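ArsC family reductase (Pseudomonas aeruginosa, PDB 1RW1) probably acts as a glutathione-dependent thiol reductase of the ArsC family, built on a thioredoxin fold. Local coordinates at residues K14-W19 and D107-A112; V35-E40 and A84-I89. All blocks are in the same frame, centred on the assembly; numbering follows the deposited sequence.

Contact 1. Residues K14-W19 and D107-A112; sequences KKARTW and DAYAAA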
ATOM      1  N   LYS A  14      12.127  -1.019  -2.829  1.00  6.56           N
ATOM      2  CA  LYS A  14      13.545  -1.322  -2.618  1.00  6.60           C
ATOM      3  C   LYS A  14      14.103  -0.457  -1.494  1.00  6.48           C
ATOM      4  O   LYS A  14      14.902  -0.919  -0.657  1.00  6.89           O
ATOM      5  CB  LYS A  14      14.337  -1.096  -3.905  1.00  7.12           C
ATOM      6  CG  LYS A  14      13.989  -2.051  -5.009  1.00  7.34           C
ATOM      7  CD  LYS A  14      14.592  -1.632  -6.332  1.00  8.14           C
ATOM      8  CE  LYS A  14      13.959  -2.306  -7.518  1.00  9.77           C
ATOM      9  NZ  LYS A  14      14.303  -1.605  -8.772  1.00 12.27           N
ATOM     10  N   LYS A  15      13.736   0.820  -1.488  1.00  6.42           N
ATOM     11  CA  LYS A  15      14.202   1.743  -0.478  1.00  7.05           C
ATOM     12  C   LYS A  15      13.714   1.304   0.908  1.00  6.64           C
ATOM     13  O   LYS A  15      14.489   1.240   1.864  1.00  6.99           O
ATOM     14  CB  LYS A  15      13.716   3.167  -0.797  1.00  7.26           C
ATOM     15  CG  LYS A  15      14.331   3.748  -2.060  1.00  7.89           C
ATOM     16  CD  LYS A  15      13.548   4.882  -2.693  1.00  9.63           C
ATOM     17  CE  LYS A  15      13.276   6.033  -1.796  1.00 11.82           C
ATOM     18  NZ  LYS A  15      12.694   7.145  -2.605  1.00 14.53           N
ATOM     19  N   ALA A  16      12.423   1.018   1.009  1.00  6.73           N
ATOM     20  CA  ALA A  16      11.816   0.652   2.280  1.00  7.01           C
ATOM     21  C   ALA A  16      12.394  -0.659   2.800  1.00  6.67           C
ATOM     22  O   ALA A  16      12.672  -0.786   3.996  1.00  7.23           O
ATOM     23  CB  ALA A  16      10.309   0.537   2.127  1.00  7.43           C
ATOM     24  N   ARG A  17      12.562  -1.646   1.915  1.00  6.35           N
ATOM     25  CA  ARG A  17      13.144  -2.907   2.351  1.00  6.75           C
ATOM     26  C   ARG A  17      14.589  -2.742   2.766  1.00  6.79           C
ATOM     27  O   ARG A  17      15.039  -3.397   3.706  1.00  7.31           O
ATOM     28  CB  ARG A  17      13.023  -3.988   1.288  1.00  6.51           C
ATOM     29  CG  ARG A  17      11.564  -4.360   1.059  1.00  6.88           C
ATOM     30  CD  ARG A  17      11.367  -5.588   0.184  1.00  7.85           C
ATOM     31  NE  ARG A  17      11.660  -6.801   0.922  1.00  7.77           N
ATOM     32  CZ  ARG A  17      11.474  -8.008   0.433  1.00  8.87           C
ATOM     33  NH1 ARG A  17      11.028  -8.162  -0.798  1.00 10.56           N
ATOM     34  NH2 ARG A  17      11.743  -9.065   1.185  1.00 11.30           N
ATOM     35  N   THR A  18      15.346  -1.887   2.088  1.00  6.10           N
ATOM     36  CA  THR A  18      16.698  -1.622   2.544  1.00  6.42           C
ATOM     37  C   THR A  18      16.687  -1.032   3.952  1.00  6.42           C
ATOM     38  O   THR A  18      17.504  -1.437   4.790  1.00  7.42           O
ATOM     39  CB  THR A  18      17.442  -0.745   1.524  1.00  6.72           C
ATOM     40  OG1 THR A  18      17.442  -1.382   0.245  1.00  7.37           O
ATOM     41  CG2 THR A  18      18.910  -0.608   1.878  1.00  7.19           C
ATOM     42  N   TRP A  19      15.798  -0.091   4.222  1.00  6.90           N
ATOM     43  CA  TRP A  19      15.668   0.463   5.564  1.00  7.60           C
ATOM     44  C   TRP A  19      15.368  -0.657   6.573  1.00  7.69           C
ATOM     45  O   TRP A  19      16.062  -0.795   7.601  1.00  7.91           O
ATOM     46  CB  TRP A  19      14.599   1.564   5.571  1.00  8.13           C
ATOM     47  CG  TRP A  19      14.627   2.418   6.806  1.00  9.42           C
ATOM     48  CD1 TRP A  19      15.143   3.673   6.918  1.00 10.37           C
ATOM     49  CD2 TRP A  19      14.124   2.081   8.109  1.00  9.32           C
ATOM     50  NE1 TRP A  19      15.021   4.129   8.207  1.00 11.68           N
ATOM     51  CE2 TRP A  19      14.414   3.163   8.962  1.00 11.15           C
ATOM     52  CE3 TRP A  19      13.515   0.953   8.652  1.00  9.93           C
ATOM     53  CZ2 TRP A  19      14.088   3.157  10.316  1.00 12.52           C
ATOM     54  CZ3 TRP A  19      13.194   0.944   9.995  1.00 10.98           C
ATOM     55  CH2 TRP A  19      13.492   2.036  10.817  1.00 12.35           C
ATOM     56  N   ASP A 107      11.490   8.789   8.572  1.00 13.95           N
ATOM     57  CA  ASP A 107      11.244   9.242   9.937  1.00 16.22           C
ATOM     58  C   ASP A 107      10.083   8.486  10.583  1.00 14.59           C
ATOM     59  O   ASP A 107      10.119   8.213  11.789  1.00 16.68           O
ATOM     60  CB  ASP A 107      10.984  10.754   9.990  1.00 18.04           C
ATOM     61  CG  ASP A 107      12.203  11.574   9.620  1.00 25.00           C
ATOM     62  OD1 ASP A 107      13.315  11.008   9.546  1.00 27.42           O
ATOM     63  OD2 ASP A 107      12.136  12.802   9.387  1.00 30.61           O
ATOM     64  N   ALA A 108       9.062   8.141   9.797  1.00 14.37           N
ATOM     65  CA  ALA A 108       7.933   7.375  10.322  1.00 13.29           C
ATOM     66  C   ALA A 108       8.352   5.938  10.601  1.00 12.45           C
ATOM     67  O   ALA A 108       7.932   5.337  11.590  1.00 13.85           O
ATOM     68  CB  ALA A 108       6.763   7.399   9.358  1.00 13.15           C
ATOM     69  N   TYR A 109       9.161   5.359   9.713  1.00 11.46           N
ATOM     70  CA  TYR A 109       9.692   4.027   9.953  1.00 11.80           C
ATOM     71  C   TYR A 109      10.532   4.050  11.241  1.00 13.38           C
ATOM     72  O   TYR A 109      10.405   3.167  12.073  1.00 14.11           O
ATOM     73  CB  TYR A 109      10.518   3.547   8.742  1.00 11.18           C
ATOM     74  CG  TYR A 109       9.705   2.846   7.672  1.00  9.11           C
ATOM     75  CD1 TYR A 109       8.480   3.320   7.260  1.00  9.58           C
ATOM     76  CD2 TYR A 109      10.172   1.693   7.087  1.00 10.13           C
ATOM     77  CE1 TYR A 109       7.732   2.641   6.295  1.00  8.56           C
ATOM     78  CE2 TYR A 109       9.446   1.016   6.127  1.00  9.07           C
ATOM     79  CZ  TYR A 109       8.218   1.486   5.735  1.00  7.91           C
ATOM     80  OH  TYR A 109       7.510   0.767   4.784  1.00  8.27           O
ATOM     81  N   ALA A 110      11.382   5.061  11.401  1.00 13.03           N
ATOM     82  CA  ALA A 110      12.212   5.171  12.593  1.00 15.58           C
ATOM     83  C   ALA A 110      11.373   5.311  13.862  1.00 17.51           C
ATOM     84  O   ALA A 110      11.666   4.696  14.887  1.00 19.03           O
ATOM     85  CB  ALA A 110      13.142   6.354  12.471  1.00 16.87           C
ATOM     86  N   ALA A 111      10.338   6.133  13.788  1.00 17.18           N
ATOM     87  CA  ALA A 111       9.487   6.362  14.951  1.00 17.68           C
ATOM     88  C   ALA A 111       8.780   5.068  15.368  1.00 18.13           C
ATOM     89  O   ALA A 111       8.527   4.840  16.554  1.00 20.60           O
ATOM     90  CB  ALA A 111       8.478   7.450  14.651  1.00 19.39           C
ATOM     91  N   ALA A 112       8.472   4.219  14.394  1.00 17.26           N
ATOM     92  CA  ALA A 112       7.747   2.989  14.672  1.00 18.75           C
ATOM     93  C   ALA A 112       8.641   1.837  15.112  1.00 18.43           C
ATOM     94  O   ALA A 112       8.214   0.983  15.879  1.00 22.39           O
ATOM     95  CB  ALA A 112       6.961   2.571  13.448  1.00 17.62           C
TER
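The indole of Trp19 lies against helix 106-113 with one face turned to Tyr109, whose CB stands 3.7 Å from the centroid of the six-membered ring, almost exactly on its normal. The phenol ring that follows this CB is set upright to the indole: the two planes meet at 88°, the ring centroids are 5.6 Å apart, and the edge of Tyr109 is directed at the face of Trp19. This is a T-shaped (edge-to-face) pair reinforced by a CH-pi contact from the same residue. Relative to the phenol ring, Trp19 CE3 lies at its edge, near its plane, 3.8 Å from Tyr109 CD2.

The far rim of the indole runs on to the backbone, Trp19 CH2 coming to 3.5 Å from Tyr109 O and Trp19 CZ2 to 3.5 Å from Ala110 N, with the Ala110 methyl alongside. With CG of Trp19 anti to the backbone N (chi1 -166°), the indole bridges the axes of segments 14-19 and 107-112, which approach to 11.4 Å and cross at -30°. Tyr109 reaches back the opposite way, so the side chains slide past one another, and Ala16 CB packs obliquely against its hydroxyl end, 3.9 Å from Tyr109 OH.

Beyond the pair, Phe104 makes an edge-to-face contact with Tyr109, while His23 stacks on Trp19. Leu4 of strand 2-6 and Leu101 of strand 100-102 also touch Tyr109, placing the contact where two helices pack beside the central sheet of the thioredoxin fold. The contact rests on aromatic and apolar interactions rather than on hydrogen bonds or salt bridges, so its specificity probably comes from shape and from the mutual orientation of the rings.

Contact 2. Residues V35-E40 and A84-I89; sequences VGIDRE and AQPSMI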
ATOM      1  N   VAL A  35       0.207 -13.179  -4.710  1.00  7.63           N
ATOM      2  CA  VAL A  35      -0.962 -13.564  -3.919  1.00  8.54           C
ATOM      3  C   VAL A  35      -2.151 -12.614  -4.040  1.00  8.54           C
ATOM      4  O   VAL A  35      -3.183 -12.849  -3.424  1.00  9.87           O
ATOM      5  CB  VAL A  35      -0.605 -13.772  -2.430  1.00  9.44           C
ATOM      6  CG1 VAL A  35       0.388 -14.921  -2.272  1.00 11.36           C
ATOM      7  CG2 VAL A  35      -0.089 -12.494  -1.802  1.00 10.37           C
ATOM      8  N   GLY A  36      -2.063 -11.561  -4.836  1.00  7.74           N
ATOM      9  CA  GLY A  36      -3.174 -10.641  -4.963  1.00  7.49           C
ATOM     10  C   GLY A  36      -3.431  -9.862  -3.679  1.00  7.31           C
ATOM     11  O   GLY A  36      -2.519  -9.616  -2.879  1.00  8.22           O
ATOM     12  N   ILE A  37      -4.683  -9.438  -3.483  1.00  7.80           N
ATOM     13  CA  ILE A  37      -5.123  -8.715  -2.273  1.00  7.40           C
ATOM     14  C   ILE A  37      -6.639  -8.898  -2.189  1.00  7.05           C
ATOM     15  O   ILE A  37      -7.280  -9.261  -3.169  1.00  9.08           O
ATOM     16  CB  ILE A  37      -4.744  -7.225  -2.353  1.00  8.89           C
ATOM     17  CG1 ILE A  37      -4.798  -6.512  -0.989  1.00  9.44           C
ATOM     18  CG2 ILE A  37      -5.652  -6.494  -3.356  1.00  9.97           C
ATOM     19  CD1 ILE A  37      -4.008  -7.163   0.142  1.00  9.62           C
ATOM     20  N   ASP A  38      -7.206  -8.617  -1.020  1.00  7.96           N
ATOM     21  CA  ASP A  38      -8.635  -8.773  -0.831  1.00  8.02           C
ATOM     22  C   ASP A  38      -9.262  -7.517  -0.229  1.00  7.78           C
ATOM     23  O   ASP A  38      -8.578  -6.591   0.222  1.00  8.81           O
ATOM     24  CB  ASP A  38      -8.937 -10.009   0.025  1.00  9.75           C
ATOM     25  CG  ASP A  38      -8.504  -9.838   1.463  1.00 10.97           C
ATOM     26  OD1 ASP A  38      -7.992  -8.792   1.867  1.00 18.06           O
ATOM     27  OD2 ASP A  38      -8.790 -10.670   2.319  1.00 20.79           O
ATOM     28  N   ARG A  39     -10.584  -7.496  -0.204  1.00  9.10           N
ATOM     29  CA  ARG A  39     -11.319  -6.339   0.266  1.00  9.97           C
ATOM     30  C   ARG A  39     -11.123  -6.112   1.747  1.00  9.04           C
ATOM     31  O   ARG A  39     -11.189  -4.975   2.200  1.00 10.59           O
ATOM     32  CB  ARG A  39     -12.797  -6.477   0.025  1.00 11.93           C
ATOM     33  CG  ARG A  39     -13.238  -6.237  -1.309  1.00 14.89           C
ATOM     34  CD  ARG A  39     -14.752  -6.083  -1.333  1.00 16.77           C
ATOM     35  NE  ARG A  39     -15.216  -6.092  -2.696  1.00 15.60           N
ATOM     36  CZ  ARG A  39     -15.526  -7.181  -3.352  1.00 15.66           C
ATOM     37  NH1 ARG A  39     -15.458  -8.372  -2.766  1.00 19.38           N
ATOM     38  NH2 ARG A  39     -15.888  -7.075  -4.612  1.00 17.60           N
ATOM     39  N   GLU A  40     -10.926  -7.170   2.525  1.00  8.92           N
ATOM     40  CA  GLU A  40     -10.782  -7.003   3.946  1.00  9.52           C
ATOM     41  C   GLU A  40      -9.585  -6.106   4.270  1.00  8.63           C
ATOM     42  O   GLU A  40      -9.679  -5.189   5.095  1.00  9.92           O
ATOM     43  CB  GLU A  40     -10.711  -8.372   4.637  1.00 10.85           C
ATOM     44  CG  GLU A  40     -10.762  -8.283   6.147  1.00 13.37           C
ATOM     45  CD  GLU A  40      -9.419  -8.013   6.786  1.00 16.33           C
ATOM     46  OE1 GLU A  40      -8.382  -8.219   6.145  1.00 18.74           O
ATOM     47  OE2 GLU A  40      -9.391  -7.578   7.948  1.00 22.65           O
ATOM     48  N   ALA A  84      -9.411  -5.043  -8.006  1.00  7.11           N
ATOM     49  CA  ALA A  84      -9.183  -5.660  -9.304  1.00  7.58           C
ATOM     50  C   ALA A  84      -7.779  -5.397  -9.824  1.00  6.50           C
ATOM     51  O   ALA A  84      -7.241  -6.220 -10.570  1.00  7.18           O
ATOM     52  CB  ALA A  84     -10.184  -5.161 -10.305  1.00  9.23           C
ATOM     53  N   GLN A  85      -7.207  -4.253  -9.447  1.00  6.25           N
ATOM     54  CA  GLN A  85      -5.902  -3.811  -9.971  1.00  5.78           C
ATOM     55  C   GLN A  85      -5.014  -3.339  -8.824  1.00  5.80           C
ATOM     56  O   GLN A  85      -4.858  -2.135  -8.605  1.00  6.09           O
ATOM     57  CB  GLN A  85      -6.070  -2.705 -11.010  1.00  6.34           C
ATOM     58  CG  GLN A  85      -6.674  -3.208 -12.307  1.00  6.75           C
ATOM     59  CD  GLN A  85      -6.810  -2.088 -13.293  1.00  7.09           C
ATOM     60  OE1 GLN A  85      -5.838  -1.780 -14.034  1.00  9.32           O
ATOM     61  NE2 GLN A  85      -7.936  -1.434 -13.301  1.00  7.67           N
ATOM     62  N   PRO A  86      -4.377  -4.275  -8.119  1.00  5.76           N
ATOM     63  CA  PRO A  86      -3.498  -3.904  -7.011  1.00  6.07           C
ATOM     64  C   PRO A  86      -2.342  -2.985  -7.352  1.00  5.47           C
ATOM     65  O   PRO A  86      -1.776  -2.390  -6.434  1.00  5.54           O
ATOM     66  CB  PRO A  86      -3.000  -5.254  -6.499  1.00  7.29           C
ATOM     67  CG  PRO A  86      -4.088  -6.207  -6.867  1.00  7.71           C
ATOM     68  CD  PRO A  86      -4.600  -5.737  -8.178  1.00  6.75           C
ATOM     69  N   SER A  87      -1.971  -2.858  -8.622  1.00  5.71           N
ATOM     70  CA  SER A  87      -0.974  -1.872  -9.030  1.00  6.20           C
ATOM     71  C   SER A  87      -1.318  -0.473  -8.575  1.00  6.34           C
ATOM     72  O   SER A  87      -0.392   0.338  -8.415  1.00  8.39           O
ATOM     73  CB  SER A  87      -0.800  -1.919 -10.550  1.00  6.25           C
ATOM     74  OG  SER A  87      -0.034  -0.860 -11.070  1.00  8.07           O
HETATM   75  N   MSE A  88      -2.598  -0.164  -8.396  1.00  6.20           N
HETATM   76  CA  MSE A  88      -3.082   1.149  -7.975  0.50  6.48           C
HETATM   77  C   MSE A  88      -2.948   1.425  -6.500  1.00  6.98           C
HETATM   78  O   MSE A  88      -3.274   2.517  -6.067  1.00  8.94           O
HETATM   79  CB  MSE A  88      -4.554   1.327  -8.380  0.50  5.89           C
HETATM   80  CG  MSE A  88      -4.655   1.472  -9.884  0.50  9.31           C
HETATM   81 SE   MSE A  88      -6.257   2.304 -10.493  0.50 14.59          SE
HETATM   82  CE  MSE A  88      -7.117   2.150  -8.762  0.50  7.28           C
ATOM     83  N   ILE A  89      -2.565   0.438  -5.695  1.00  5.91           N
ATOM     84  CA  ILE A  89      -2.395   0.653  -4.258  1.00  6.11           C
ATOM     85  C   ILE A  89      -1.054   1.339  -4.002  1.00  5.41           C
ATOM     86  O   ILE A  89      -0.028   0.912  -4.522  1.00  5.98           O
ATOM     87  CB  ILE A  89      -2.454  -0.684  -3.494  1.00  6.40           C
ATOM     88  CG1 ILE A  89      -3.758  -1.433  -3.801  1.00  6.61           C
ATOM     89  CG2 ILE A  89      -2.321  -0.450  -2.004  1.00  6.31           C
ATOM     90  CD1 ILE A  89      -3.705  -2.896  -3.401  1.00  7.72           C
TER
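Apolar contact carries this pairing, and it passes through one methyl group. Ile37 CG2 meets Pro86 CG at 3.9 Å and Ile89 CD1 at 4.1 Å, touching the pyrrolidine ring and the far end of the second isoleucine at once. Because CG1 is anti to the backbone N (chi1 -163°), the longer branch of Ile37 leads away and CG2 is left to make both touches. Tyr32 lies against all three side chains and so extends the apolar cluster.

Backbone bonds shape the two segments separately. Met88 N donates to Gln85 O and Ile89 N to Pro86 O, winding 86-88 into a short 3-10 turn that brings Pro86 and Ile89 to the same partner. On the other segment, Gly36 has positive phi as the chain leaves helix 32-35, and Asp38 serves as N-cap of helix 39-49.

Outside the two segments, Arg39 forms a salt bridge with Glu80, and Gly36 O a hydrogen bond with His30. The contact thus brings together the chain near the start of the helical insertion (35-40) and its return toward strand 93-95 (84-89), as in ArsC-type thioredoxin folds.

Overall arrangement
Both contacts are partly buried and free of hydrogen bonds between their segments, yet they illustrate two ways of joining distant chain. Contact 1 pairs two helices packed beside the sheet, burying 211 Å² through oriented aromatic rings. Contact 2 joins mainly loops and turns, burying 114 Å² through aliphatic side chains, one isoleucine methyl meeting a proline and a second isoleucine; its centre lies about 9 Å from the centre of the chain, against about 14 Å for contact 1. The centres of contact 1 and contact 2 are about 22 Å apart, on opposite sides of the chain's centre, and the contacts share no helix or strand. The helix-rich part closed by 35-40 and 84-89 falls within the span from 14-19 to 107-112.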